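Fervidolysin (Fervidobacterium pennivorans, PDB 1R6V) degrades keratin into peptides as a calcium-binding serine protease of the subtilisin family, allowing the bacterium to grow on native feathers. Local coordinates at residues K33-I47 with I81-S95. The protein carries 1 engineered substitution. Sequence-based numbering, arbitrary orientation.
Sequences KILVGYNDRSEVDKI and IKALALKGIRYVEPS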
# COMPACT_ATOMS: atom_id res chain seq x y z
N LYS A 33 18.30 1.61 -2.10
CA LYS A 33 17.55 1.12 -3.25
C LYS A 33 16.31 1.97 -3.49
O LYS A 33 15.70 2.46 -2.53
CB LYS A 33 17.12 -0.33 -3.01
CG LYS A 33 16.17 -0.87 -4.08
CD LYS A 33 15.57 -2.22 -3.68
CE LYS A 33 16.57 -3.35 -3.85
NZ LYS A 33 15.88 -4.66 -3.66
N ILE A 34 15.96 2.16 -4.76
CA ILE A 34 14.74 2.88 -5.10
C ILE A 34 13.90 2.08 -6.08
O ILE A 34 14.42 1.31 -6.88
CB ILE A 34 15.01 4.28 -5.73
CG1 ILE A 34 15.94 4.17 -6.95
CG2 ILE A 34 15.57 5.22 -4.68
CD1 ILE A 34 16.12 5.55 -7.68
N LEU A 35 12.58 2.23 -5.97
CA LEU A 35 11.65 1.53 -6.87
C LEU A 35 11.10 2.61 -7.76
O LEU A 35 10.61 3.62 -7.27
CB LEU A 35 10.50 0.87 -6.09
CG LEU A 35 10.86 -0.03 -4.89
CD1 LEU A 35 9.70 -0.97 -4.63
CD2 LEU A 35 12.13 -0.78 -5.11
N VAL A 36 11.19 2.41 -9.07
CA VAL A 36 10.72 3.40 -10.02
C VAL A 36 9.54 2.91 -10.84
O VAL A 36 9.66 1.93 -11.57
CB VAL A 36 11.87 3.83 -10.99
CG1 VAL A 36 11.37 4.89 -11.97
CG2 VAL A 36 13.07 4.38 -10.17
N GLY A 37 8.41 3.58 -10.68
CA GLY A 37 7.21 3.26 -11.44
C GLY A 37 7.31 4.18 -12.63
O GLY A 37 7.43 5.40 -12.48
N TYR A 38 7.25 3.62 -13.83
CA TYR A 38 7.40 4.42 -15.03
C TYR A 38 6.25 4.23 -15.99
O TYR A 38 5.41 3.35 -15.82
CB TYR A 38 8.69 3.99 -15.74
CG TYR A 38 8.70 2.54 -16.19
CD1 TYR A 38 8.15 2.16 -17.42
CD2 TYR A 38 9.24 1.53 -15.39
CE1 TYR A 38 8.15 0.82 -17.84
CE2 TYR A 38 9.24 0.17 -15.81
CZ TYR A 38 8.69 -0.17 -17.04
OH TYR A 38 8.68 -1.49 -17.47
N ASN A 39 6.22 5.09 -17.00
CA ASN A 39 5.26 4.93 -18.06
C ASN A 39 6.18 4.60 -19.24
O ASN A 39 5.97 3.62 -19.93
CB ASN A 39 4.47 6.20 -18.32
CG ASN A 39 3.34 6.40 -17.32
OD1 ASN A 39 2.66 5.44 -16.94
ND2 ASN A 39 3.14 7.63 -16.89
N ASP A 40 7.24 5.39 -19.40
CA ASP A 40 8.22 5.21 -20.47
C ASP A 40 9.50 4.58 -19.93
O ASP A 40 10.30 5.25 -19.28
CB ASP A 40 8.50 6.58 -21.10
CG ASP A 40 9.60 6.55 -22.15
OD1 ASP A 40 10.19 5.49 -22.41
OD2 ASP A 40 9.87 7.63 -22.72
N ARG A 41 9.69 3.29 -20.18
CA ARG A 41 10.87 2.58 -19.68
C ARG A 41 12.19 3.27 -20.03
O ARG A 41 13.15 3.19 -19.26
CB ARG A 41 10.87 1.13 -20.22
CG ARG A 41 12.12 0.30 -19.88
CD ARG A 41 12.35 0.18 -18.36
NE ARG A 41 13.57 -0.57 -18.01
CZ ARG A 41 14.80 -0.05 -17.97
NH1 ARG A 41 15.00 1.23 -18.25
NH2 ARG A 41 15.83 -0.81 -17.63
N SER A 42 12.25 3.96 -21.16
CA SER A 42 13.50 4.62 -21.53
C SER A 42 13.88 5.75 -20.56
O SER A 42 15.07 6.01 -20.33
CB SER A 42 13.42 5.16 -22.97
OG SER A 42 12.54 6.27 -23.06
N GLU A 43 12.88 6.40 -19.98
CA GLU A 43 13.15 7.49 -19.05
C GLU A 43 13.83 6.99 -17.79
O GLU A 43 14.53 7.74 -17.11
CB GLU A 43 11.86 8.22 -18.66
CG GLU A 43 11.36 9.20 -19.71
CD GLU A 43 12.28 10.40 -19.88
OE1 GLU A 43 12.35 11.27 -18.98
OE2 GLU A 43 12.95 10.47 -20.93
N VAL A 44 13.60 5.73 -17.45
CA VAL A 44 14.22 5.16 -16.26
C VAL A 44 15.73 5.20 -16.42
O VAL A 44 16.47 5.37 -15.45
CB VAL A 44 13.76 3.69 -16.03
CG1 VAL A 44 14.43 3.11 -14.80
CG2 VAL A 44 12.23 3.66 -15.85
N ASP A 45 16.20 5.08 -17.66
CA ASP A 45 17.64 5.10 -17.89
C ASP A 45 18.26 6.44 -17.50
O ASP A 45 19.44 6.50 -17.17
CB ASP A 45 17.95 4.76 -19.35
CG ASP A 45 17.53 3.33 -19.71
OD1 ASP A 45 17.55 2.45 -18.82
OD2 ASP A 45 17.19 3.10 -20.89
N LYS A 46 17.47 7.52 -17.52
CA LYS A 46 17.96 8.83 -17.12
C LYS A 46 18.20 8.83 -15.60
O LYS A 46 19.11 9.50 -15.12
CB LYS A 46 16.96 9.93 -17.49
CG LYS A 46 16.83 10.14 -18.99
CD LYS A 46 15.82 11.24 -19.28
CE LYS A 46 15.74 11.55 -20.78
NZ LYS A 46 14.72 12.61 -21.04
N ILE A 47 17.38 8.09 -14.86
CA ILE A 47 17.54 7.98 -13.42
C ILE A 47 18.75 7.09 -13.11
O ILE A 47 19.52 7.39 -12.20
CB ILE A 47 16.28 7.37 -12.75
CG1 ILE A 47 15.10 8.33 -12.88
CG2 ILE A 47 16.56 7.08 -11.27
CD1 ILE A 47 13.76 7.76 -12.37
N ILE A 81 17.64 13.17 -8.60
CA ILE A 81 16.49 12.99 -9.47
C ILE A 81 15.51 14.16 -9.53
O ILE A 81 14.97 14.46 -10.59
CB ILE A 81 15.68 11.74 -9.02
CG1 ILE A 81 16.56 10.48 -9.05
CG2 ILE A 81 14.45 11.55 -9.93
CD1 ILE A 81 15.91 9.26 -8.37
N LYS A 82 15.32 14.80 -8.39
CA LYS A 82 14.34 15.88 -8.25
C LYS A 82 14.40 17.04 -9.22
O LYS A 82 13.39 17.70 -9.46
CB LYS A 82 14.37 16.43 -6.82
CG LYS A 82 15.51 17.37 -6.50
CD LYS A 82 15.62 17.56 -5.00
CE LYS A 82 16.76 18.51 -4.67
NZ LYS A 82 17.09 18.53 -3.22
N ALA A 83 15.58 17.30 -9.78
CA ALA A 83 15.70 18.40 -10.73
C ALA A 83 15.96 17.94 -12.16
O ALA A 83 16.37 18.74 -13.00
CB ALA A 83 16.82 19.36 -10.27
N LEU A 84 15.72 16.66 -12.44
CA LEU A 84 15.96 16.12 -13.79
C LEU A 84 14.90 16.44 -14.83
O LEU A 84 15.14 16.33 -16.03
CB LEU A 84 16.16 14.61 -13.75
CG LEU A 84 17.37 14.10 -12.98
CD1 LEU A 84 17.41 12.58 -13.04
CD2 LEU A 84 18.64 14.69 -13.58
N ALA A 85 13.71 16.81 -14.37
CA ALA A 85 12.64 17.15 -15.30
C ALA A 85 12.19 15.97 -16.16
O ALA A 85 12.00 16.10 -17.37
CB ALA A 85 13.08 18.30 -16.20
N LEU A 86 12.01 14.81 -15.53
CA LEU A 86 11.58 13.62 -16.24
C LEU A 86 10.09 13.75 -16.57
O LEU A 86 9.35 14.40 -15.84
CB LEU A 86 11.81 12.39 -15.36
CG LEU A 86 13.21 12.31 -14.75
CD1 LEU A 86 13.30 11.12 -13.80
CD2 LEU A 86 14.25 12.21 -15.85
N LYS A 87 9.64 13.16 -17.67
CA LYS A 87 8.22 13.28 -18.00
C LYS A 87 7.45 11.95 -17.99
O LYS A 87 6.25 11.92 -17.67
CB LYS A 87 8.04 13.96 -19.36
CG LYS A 87 8.31 13.07 -20.56
CD LYS A 87 9.77 12.68 -20.67
CE LYS A 87 10.01 11.75 -21.88
NZ LYS A 87 9.57 12.35 -23.18
N GLY A 88 8.12 10.86 -18.33
CA GLY A 88 7.43 9.59 -18.36
C GLY A 88 7.66 8.70 -17.15
O GLY A 88 7.72 7.49 -17.28
N ILE A 89 7.80 9.32 -15.97
CA ILE A 89 8.02 8.57 -14.73
C ILE A 89 6.78 8.76 -13.85
O ILE A 89 6.29 9.89 -13.70
CB ILE A 89 9.27 9.09 -13.97
CG1 ILE A 89 10.55 8.77 -14.75
CG2 ILE A 89 9.35 8.48 -12.58
CD1 ILE A 89 10.75 7.31 -15.09
N ARG A 90 6.25 7.68 -13.27
CA ARG A 90 5.09 7.81 -12.40
C ARG A 90 5.48 8.14 -10.96
O ARG A 90 4.88 9.02 -10.33
CB ARG A 90 4.24 6.53 -12.44
CG ARG A 90 3.29 6.43 -13.64
CD ARG A 90 2.46 5.15 -13.59
NE ARG A 90 3.33 4.00 -13.79
CZ ARG A 90 3.44 2.96 -12.96
NH1 ARG A 90 2.71 2.89 -11.85
NH2 ARG A 90 4.31 2.01 -13.25
N TYR A 91 6.48 7.45 -10.43
CA TYR A 91 6.91 7.72 -9.06
C TYR A 91 8.25 7.09 -8.77
O TYR A 91 8.73 6.24 -9.53
CB TYR A 91 5.89 7.18 -8.05
CG TYR A 91 5.72 5.67 -8.11
CD1 TYR A 91 6.67 4.81 -7.54
CD2 TYR A 91 4.66 5.10 -8.80
CE1 TYR A 91 6.57 3.42 -7.68
CE2 TYR A 91 4.54 3.71 -8.95
CZ TYR A 91 5.49 2.88 -8.38
OH TYR A 91 5.38 1.51 -8.52
N VAL A 92 8.86 7.53 -7.68
CA VAL A 92 10.14 6.99 -7.22
C VAL A 92 9.94 6.84 -5.73
O VAL A 92 9.64 7.81 -5.06
CB VAL A 92 11.31 7.96 -7.44
CG1 VAL A 92 12.61 7.30 -6.94
CG2 VAL A 92 11.43 8.30 -8.92
N GLU A 93 10.10 5.63 -5.19
CA GLU A 93 9.90 5.44 -3.76
C GLU A 93 10.87 4.38 -3.22
O GLU A 93 11.45 3.64 -3.99
CB GLU A 93 8.46 4.95 -3.52
CG GLU A 93 8.20 3.59 -4.15
CD GLU A 93 6.75 3.13 -4.03
OE1 GLU A 93 6.45 2.04 -4.54
OE2 GLU A 93 5.92 3.86 -3.44
N PRO A 94 11.05 4.32 -1.89
CA PRO A 94 11.95 3.29 -1.36
C PRO A 94 11.12 2.01 -1.15
O PRO A 94 9.91 2.00 -1.38
CB PRO A 94 12.38 3.87 -0.02
CG PRO A 94 11.13 4.55 0.44
CD PRO A 94 10.64 5.26 -0.83
N SER A 95 11.78 0.93 -0.74
CA SER A 95 11.06 -0.29 -0.39
C SER A 95 10.90 -0.04 1.10
O SER A 95 11.88 0.27 1.80
CB SER A 95 11.93 -1.53 -0.61
OG SER A 95 11.35 -2.66 0.03
O HOH W 1 14.57 1.04 -0.50
O HOH W 2 4.23 10.24 -17.66
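I47 and L86 make the closest contact between apolar side chains of the propeptide segments 33-47 and 81-95, I47 CG1 lying 3.4 Å from L86 CD1, tighter than usual van der Waals packing. I81 approaches I34 tip to tip and touches I47 CG2 through CD1, while I89 CD1 enters among V36, Y38, E43, V44 and I47. This apolar layer lies between helix 41-47 and one face of an antiparallel strand pair, in which L35 N donates almost straight to E93 O (2.7 Å). A classic beta bulge interrupts the pairing: R90 N and Y91 N both donate to G37 O. On the opposite face, Y91 CG sits between its backbone N and carbonyl carbon (chi1 62°), which lays the ring over G37 CA, 3.7 Å from the centroid, in a CH-pi contact. R90, bent at chi3, grips Y38 O side-on with NE (3.0 Å) and NH2 (3.1 Å), the oxygen lying in the guanidinium plane. A leucine here would probably leave Y38 O and the I62 carbonyl, also bound by NH2, without these donors. The solvent side, with N39, K46 and K87, is looser: the N39 amide crosses the R90 chain at about a right angle, and ND2 donates to a water that donates to K87 O. K87 still packs its methylenes closely across the buried E43 carboxylate, which salt-bridges K46; K87 NZ, 4.5 Å from E43 OE2, does not. Strand 33-38 runs between strands 89-93 and 64-68, and V92 also bonds the L20 and G22 backbones; Y91 and E93 hydrogen-bond T276 of the catalytic domain on their face, while Y78 of helix 74-81 packs on the V92 face.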